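Local coordinates for protein glutaredoxin (Grx-1) (Archaeoglobus fulgidus, PDB 3IC4) that probably carries electrons through thiol-disulfide exchange, acting as a small redox protein of the thioredoxin fold, at residues 14-19 against 39-44; 61-66 against 77-82. All coordinates share one frame; numbering follows the deposited sequence.

Contact 1: 14-19 against 39-44; sequences VLMYGL and FEVIWI
Met16, here a selenomethionine, and Trp43 meet where strands 15-18 and 40-43, running parallel, pack closely. The Met16 chain runs out extended, and a bend at chi3 (140°) puts CE beside the outer six-membered ring, 3.6 Å from Trp43 CZ3. Trp43 is hemmed in further by backbone: its CE3 lies 3.4 Å from Leu19 C, while Gly18 C and Leu19 N stand at the ring's edge, in its plane. From its own strand, Val41 CG2 sits over the centre of the indole. Gly18 fits this corner because it has no side chain; a CB there would be crowded by Met16 CE. Five backbone bonds hold the strands in register, from Glu40 N to Val14 O at one end to Ile44 N to Gly18 O (2.9 Å) at the other. With helix 23-35 between them, the strands form the opening beta-alpha-beta unit of the thioredoxin fold, and Met16 also touches Cys25 of a CxxC pattern that is probably the redox site. On the sheet face of Leu15 and Tyr17 the side-chain contacts across the pair are looser. Ile42 lies side by side with Tyr17, pointing the same way, and its CD1 comes to 4.1 Å from Tyr17 CE1, while Leu15 CD1 reaches Ile42 CG1 at 4.1 Å. Helix 49-63 covers Tyr17 on this face. On the more open side, along the outermost strand, the partly exposed Glu40 keeps its CB near Leu15 CD1 (3.9 Å), and a bend at chi2 (-64°) leads its carboxylate away.

Contact 2: 61-66 against 77-82; sequences SISGSY and HVLGYN
His77 has CG between its own backbone N and carbonyl carbon (chi1 70°), and a chi2 of -83° turns the imidazole so that one face lies against Ile62 and Ser63. Ile62 has CG2 anti to its backbone N, and this branch meets the base of the ring, 3.7 Å from both His77 CB and CG. The Ile62 carbonyl comes down on the ring itself: its O stands above the plane, offset toward the rim, and is 3.3 Å from His77 CE1. Further out, Ser63 CA lies 3.6 Å from His77 NE2. In the ring plane a water sits at the edge, 2.8 Å from NE2, and donates a bond to Ser63 O (2.8 Å), so it bridges strand 76-79 to the last turn of helix 49-63. Gly64 ends that helix with a positive phi of 77°, and the chain turns back to bring Ser65 beside Ser63. Their OG atoms share a hydrogen bond of 2.9 Å, in which either may donate. Leu79 closes this side with its CD2 methyl, 3.4 Å from Ser65 OG. An alanine at His77 would keep the CB contact with Ile62 but would probably open a gap beneath the Ile62 carbonyl and leave the water without its ring partner. The contact joins the C-terminal end of the helix to the outer strand of the glutaredoxin sheet, near the surface. A magnesium ion lies about 4 Å from the His77 side chain, beyond a direct coordination bond. The carbonyl oxygen over the ring, at the negative end of the helix, would tend to favour a protonated imidazole, whereas the nearby ion would tend to oppose it.

Overall arrangement
From the N terminus, the chain enters strand 15-18, runs through helix 23-35 and returns along strand 40-43, where contact 1 closes the first loop. Helix 49-63 follows and carries the chain across to contact 2. There residues 61-66 leave the helix, and the hairpin of strands 70-73 and 76-79 brings residues 77-82 back to close the second, shorter loop. The two loops stand in series and neither nest nor cross. Contact 1 joins the parallel half of the sheet; contact 2 ties helix 49-63 to the far outer strand. They touch directly where Tyr17 CE2 packs 3.4 Å from Ile62 CD1, between sheet and helix.

Contact 1: 14-19 against 39-44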
loop_
_atom_site.group_PDB
_atom_site.type_symbol
_atom_site.label_atom_id
_atom_site.label_comp_id
_atom_site.label_asym_id
_atom_site.label_seq_id
_atom_site.Cartn_x
_atom_site.Cartn_y
_atom_site.Cartn_z
ATOM N N VAL A 14 -6.544 0.904 -6.411
ATOM C CA VAL A 14 -5.111 0.881 -6.074
ATOM C C VAL A 14 -4.894 1.241 -4.587
ATOM O O VAL A 14 -5.428 2.217 -4.073
ATOM C CB VAL A 14 -4.330 1.854 -6.979
ATOM C CG1 VAL A 14 -2.884 1.875 -6.613
ATOM C CG2 VAL A 14 -4.507 1.455 -8.405
ATOM N N LEU A 15 -4.123 0.399 -3.898
ATOM C CA LEU A 15 -3.853 0.622 -2.478
ATOM C C LEU A 15 -2.359 0.570 -2.220
ATOM O O LEU A 15 -1.694 -0.375 -2.633
ATOM C CB LEU A 15 -4.525 -0.499 -1.648
ATOM C CG LEU A 15 -4.343 -0.411 -0.132
ATOM C CD1 LEU A 15 -4.961 0.845 0.449
ATOM C CD2 LEU A 15 -4.918 -1.637 0.582
HETATM N N MSE A 16 -1.880 1.581 -1.499
HETATM C CA MSE A 16 -0.519 1.587 -0.975
HETATM C C MSE A 16 -0.467 1.394 0.536
HETATM O O MSE A 16 -1.202 2.061 1.295
HETATM C CB MSE A 16 0.129 2.920 -1.331
HETATM C CG MSE A 16 1.539 3.024 -0.937
HETATM SE SE MSE A 16 2.190 4.813 -1.227
HETATM C CE MSE A 16 3.274 5.007 0.361
ATOM N N TYR A 17 0.456 0.529 0.958
ATOM C CA TYR A 17 0.823 0.373 2.362
ATOM C C TYR A 17 2.208 0.984 2.543
ATOM O O TYR A 17 3.122 0.707 1.777
ATOM C CB TYR A 17 0.923 -1.084 2.726
ATOM C CG TYR A 17 -0.334 -1.865 2.624
ATOM C CD1 TYR A 17 -1.181 -2.019 3.725
ATOM C CD2 TYR A 17 -0.670 -2.512 1.425
ATOM C CE1 TYR A 17 -2.329 -2.814 3.618
ATOM C CE2 TYR A 17 -1.808 -3.304 1.337
ATOM C CZ TYR A 17 -2.615 -3.429 2.422
ATOM O OH TYR A 17 -3.702 -4.215 2.286
ATOM N N GLY A 18 2.366 1.822 3.563
ATOM C CA GLY A 18 3.684 2.376 3.847
ATOM C C GLY A 18 3.809 3.005 5.223
ATOM O O GLY A 18 2.970 2.828 6.049
ATOM N N LEU A 19 4.939 3.630 5.462
ATOM C CA LEU A 19 5.159 4.445 6.628
ATOM C C LEU A 19 5.365 5.872 6.154
ATOM O O LEU A 19 6.103 6.125 5.219
ATOM C CB LEU A 19 6.399 4.008 7.371
ATOM C CG LEU A 19 6.438 2.564 7.910
ATOM C CD1 LEU A 19 7.807 2.314 8.427
ATOM C CD2 LEU A 19 5.430 2.443 8.994
ATOM N N PHE A 39 -6.323 6.283 -5.779
ATOM C CA PHE A 39 -5.642 5.356 -4.924
ATOM C C PHE A 39 -5.879 5.743 -3.462
ATOM O O PHE A 39 -6.313 6.855 -3.127
ATOM C CB PHE A 39 -4.131 5.317 -5.244
ATOM C CG PHE A 39 -3.378 6.533 -4.738
ATOM C CD1 PHE A 39 -2.690 6.494 -3.537
ATOM C CD2 PHE A 39 -3.421 7.699 -5.433
ATOM C CE1 PHE A 39 -1.982 7.619 -3.054
ATOM C CE2 PHE A 39 -2.745 8.844 -4.961
ATOM C CZ PHE A 39 -2.032 8.783 -3.766
ATOM N N GLU A 40 -5.648 4.773 -2.599
ATOM C CA GLU A 40 -5.716 4.951 -1.188
ATOM C C GLU A 40 -4.367 4.583 -0.565
ATOM O O GLU A 40 -3.660 3.711 -1.082
ATOM C CB GLU A 40 -6.872 4.115 -0.617
ATOM C CG GLU A 40 -8.209 4.440 -1.305
ATOM C CD GLU A 40 -8.683 5.875 -1.067
ATOM O OE1 GLU A 40 -8.326 6.478 -0.052
ATOM O OE2 GLU A 40 -9.418 6.424 -1.922
ATOM N N VAL A 41 -4.073 5.179 0.578
ATOM C CA VAL A 41 -2.815 4.865 1.329
ATOM C C VAL A 41 -3.146 4.539 2.784
ATOM O O VAL A 41 -3.997 5.213 3.395
ATOM C CB VAL A 41 -1.726 5.994 1.295
ATOM C CG1 VAL A 41 -2.185 7.355 1.855
ATOM C CG2 VAL A 41 -0.451 5.546 2.089
ATOM N N ILE A 42 -2.521 3.488 3.293
ATOM C CA ILE A 42 -2.528 3.173 4.712
ATOM C C ILE A 42 -1.127 3.393 5.290
ATOM O O ILE A 42 -0.178 2.697 4.916
ATOM C CB ILE A 42 -2.999 1.748 4.987
ATOM C CG1 ILE A 42 -4.447 1.558 4.471
ATOM C CG2 ILE A 42 -2.882 1.409 6.456
ATOM C CD1 ILE A 42 -4.950 0.120 4.602
ATOM N N TRP A 43 -1.028 4.348 6.217
ATOM C CA TRP A 43 0.206 4.602 6.939
ATOM C C TRP A 43 0.195 3.742 8.221
ATOM O O TRP A 43 -0.573 3.989 9.202
ATOM C CB TRP A 43 0.257 6.060 7.308
ATOM C CG TRP A 43 0.317 7.011 6.191
ATOM C CD1 TRP A 43 -0.494 8.100 6.042
ATOM C CD2 TRP A 43 1.260 7.069 5.105
ATOM N NE1 TRP A 43 -0.117 8.814 4.943
ATOM C CE2 TRP A 43 0.943 8.206 4.334
ATOM C CE3 TRP A 43 2.354 6.304 4.717
ATOM C CZ2 TRP A 43 1.706 8.596 3.205
ATOM C CZ3 TRP A 43 3.080 6.684 3.568
ATOM C CH2 TRP A 43 2.746 7.770 2.831
ATOM N N ILE A 44 1.066 2.771 8.222
ATOM C CA ILE A 44 1.070 1.754 9.265
ATOM C C ILE A 44 1.546 2.408 10.551
ATOM O O ILE A 44 1.131 2.036 11.651
ATOM C CB ILE A 44 2.003 0.580 8.837
ATOM C CG1 ILE A 44 1.433 -0.096 7.565
ATOM C CG2 ILE A 44 2.221 -0.360 9.983
ATOM C CD1 ILE A 44 2.244 -1.162 6.995
#

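Contact 2: 61-66 against 77-82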
loop_
_atom_site.group_PDB
_atom_site.type_symbol
_atom_site.label_atom_id
_atom_site.label_comp_id
_atom_site.label_asym_id
_atom_site.label_seq_id
_atom_site.Cartn_x
_atom_site.Cartn_y
_atom_site.Cartn_z
ATOM N N SER A 61 0.932 -10.915 3.834
ATOM C CA SER A 61 0.141 -11.837 3.039
ATOM C C SER A 61 0.132 -11.461 1.563
ATOM O O SER A 61 -0.045 -12.330 0.731
ATOM C CB SER A 61 -1.264 -11.884 3.594
ATOM O OG SER A 61 -2.059 -10.817 3.155
ATOM N N ILE A 62 0.367 -10.186 1.237
ATOM C CA ILE A 62 0.462 -9.719 -0.155
ATOM C C ILE A 62 1.910 -9.910 -0.731
ATOM O O ILE A 62 2.083 -10.530 -1.752
ATOM C CB ILE A 62 0.100 -8.283 -0.276
ATOM C CG1 ILE A 62 -1.376 -8.075 0.138
ATOM C CG2 ILE A 62 0.382 -7.838 -1.676
ATOM C CD1 ILE A 62 -1.715 -6.657 0.546
ATOM N N SER A 63 2.946 -9.432 -0.049
ATOM C CA SER A 63 4.313 -9.419 -0.632
ATOM C C SER A 63 5.224 -10.581 -0.165
ATOM O O SER A 63 6.271 -10.780 -0.744
ATOM C CB SER A 63 5.066 -8.117 -0.249
ATOM O OG SER A 63 5.373 -8.090 1.157
ATOM N N GLY A 64 4.842 -11.286 0.905
ATOM C CA GLY A 64 5.691 -12.293 1.497
ATOM C C GLY A 64 6.792 -11.742 2.318
ATOM O O GLY A 64 7.573 -12.498 2.872
ATOM N N SER A 65 6.793 -10.417 2.495
ATOM C CA SER A 65 7.819 -9.722 3.266
ATOM C C SER A 65 7.175 -8.827 4.359
ATOM O O SER A 65 5.932 -8.680 4.437
ATOM C CB SER A 65 8.692 -8.832 2.371
ATOM O OG SER A 65 8.070 -7.578 2.167
ATOM N N TYR A 66 8.039 -8.339 5.238
ATOM C CA TYR A 66 7.615 -7.308 6.175
ATOM C C TYR A 66 8.239 -5.959 5.794
ATOM O O TYR A 66 8.581 -5.132 6.672
ATOM C CB TYR A 66 7.964 -7.671 7.602
ATOM C CG TYR A 66 7.188 -8.850 8.074
ATOM C CD1 TYR A 66 5.862 -8.735 8.438
ATOM C CD2 TYR A 66 7.756 -10.086 8.082
ATOM C CE1 TYR A 66 5.152 -9.822 8.842
ATOM C CE2 TYR A 66 7.054 -11.187 8.493
ATOM C CZ TYR A 66 5.727 -11.049 8.864
ATOM O OH TYR A 66 5.067 -12.184 9.245
ATOM N N HIS A 77 1.021 -6.930 -7.255
ATOM C CA HIS A 77 1.583 -5.959 -6.356
ATOM C C HIS A 77 3.002 -5.600 -6.791
ATOM O O HIS A 77 3.610 -6.290 -7.599
ATOM C CB HIS A 77 1.603 -6.468 -4.895
ATOM C CG HIS A 77 2.597 -7.585 -4.644
ATOM N ND1 HIS A 77 2.327 -8.917 -4.902
ATOM C CD2 HIS A 77 3.886 -7.538 -4.218
ATOM C CE1 HIS A 77 3.394 -9.649 -4.620
ATOM N NE2 HIS A 77 4.360 -8.837 -4.207
ATOM N N VAL A 78 3.479 -4.475 -6.275
ATOM C CA VAL A 78 4.888 -4.103 -6.376
ATOM C C VAL A 78 5.389 -3.845 -4.958
ATOM O O VAL A 78 4.763 -3.117 -4.186
ATOM C CB VAL A 78 5.080 -2.885 -7.352
ATOM C CG1 VAL A 78 6.531 -2.280 -7.211
ATOM C CG2 VAL A 78 4.718 -3.292 -8.807
ATOM N N LEU A 79 6.538 -4.431 -4.614
ATOM C CA LEU A 79 7.155 -4.214 -3.340
ATOM C C LEU A 79 8.372 -3.363 -3.652
ATOM O O LEU A 79 9.237 -3.756 -4.444
ATOM C CB LEU A 79 7.557 -5.550 -2.696
ATOM C CG LEU A 79 8.543 -5.585 -1.527
ATOM C CD1 LEU A 79 7.968 -4.845 -0.386
ATOM C CD2 LEU A 79 8.855 -7.033 -1.136
ATOM N N GLY A 80 8.390 -2.182 -3.035
ATOM C CA GLY A 80 9.447 -1.189 -3.193
ATOM C C GLY A 80 9.160 -0.107 -4.232
ATOM O O GLY A 80 8.286 -0.274 -5.095
ATOM N N TYR A 81 9.881 1.007 -4.139
ATOM C CA TYR A 81 9.797 2.037 -5.129
ATOM C C TYR A 81 10.587 1.690 -6.375
ATOM O O TYR A 81 11.854 1.642 -6.384
ATOM C CB TYR A 81 10.300 3.368 -4.577
ATOM C CG TYR A 81 10.215 4.492 -5.566
ATOM C CD1 TYR A 81 8.994 4.995 -5.965
ATOM C CD2 TYR A 81 11.346 5.079 -6.102
ATOM C CE1 TYR A 81 8.917 5.999 -6.875
ATOM C CE2 TYR A 81 11.265 6.143 -6.970
ATOM C CZ TYR A 81 10.061 6.588 -7.358
ATOM O OH TYR A 81 9.982 7.682 -8.228
ATOM N N ASN A 82 9.889 1.310 -7.408
ATOM C CA ASN A 82 10.507 1.035 -8.699
ATOM C C ASN A 82 9.577 1.604 -9.718
ATOM O O ASN A 82 8.467 1.100 -9.872
ATOM C CB ASN A 82 10.623 -0.448 -8.972
ATOM C CG ASN A 82 11.247 -0.752 -10.362
ATOM O OD1 ASN A 82 10.581 -0.729 -11.385
ATOM N ND2 ASN A 82 12.543 -1.035 -10.366
HETATM O O HOH W 1 6.811 -9.365 -3.057
#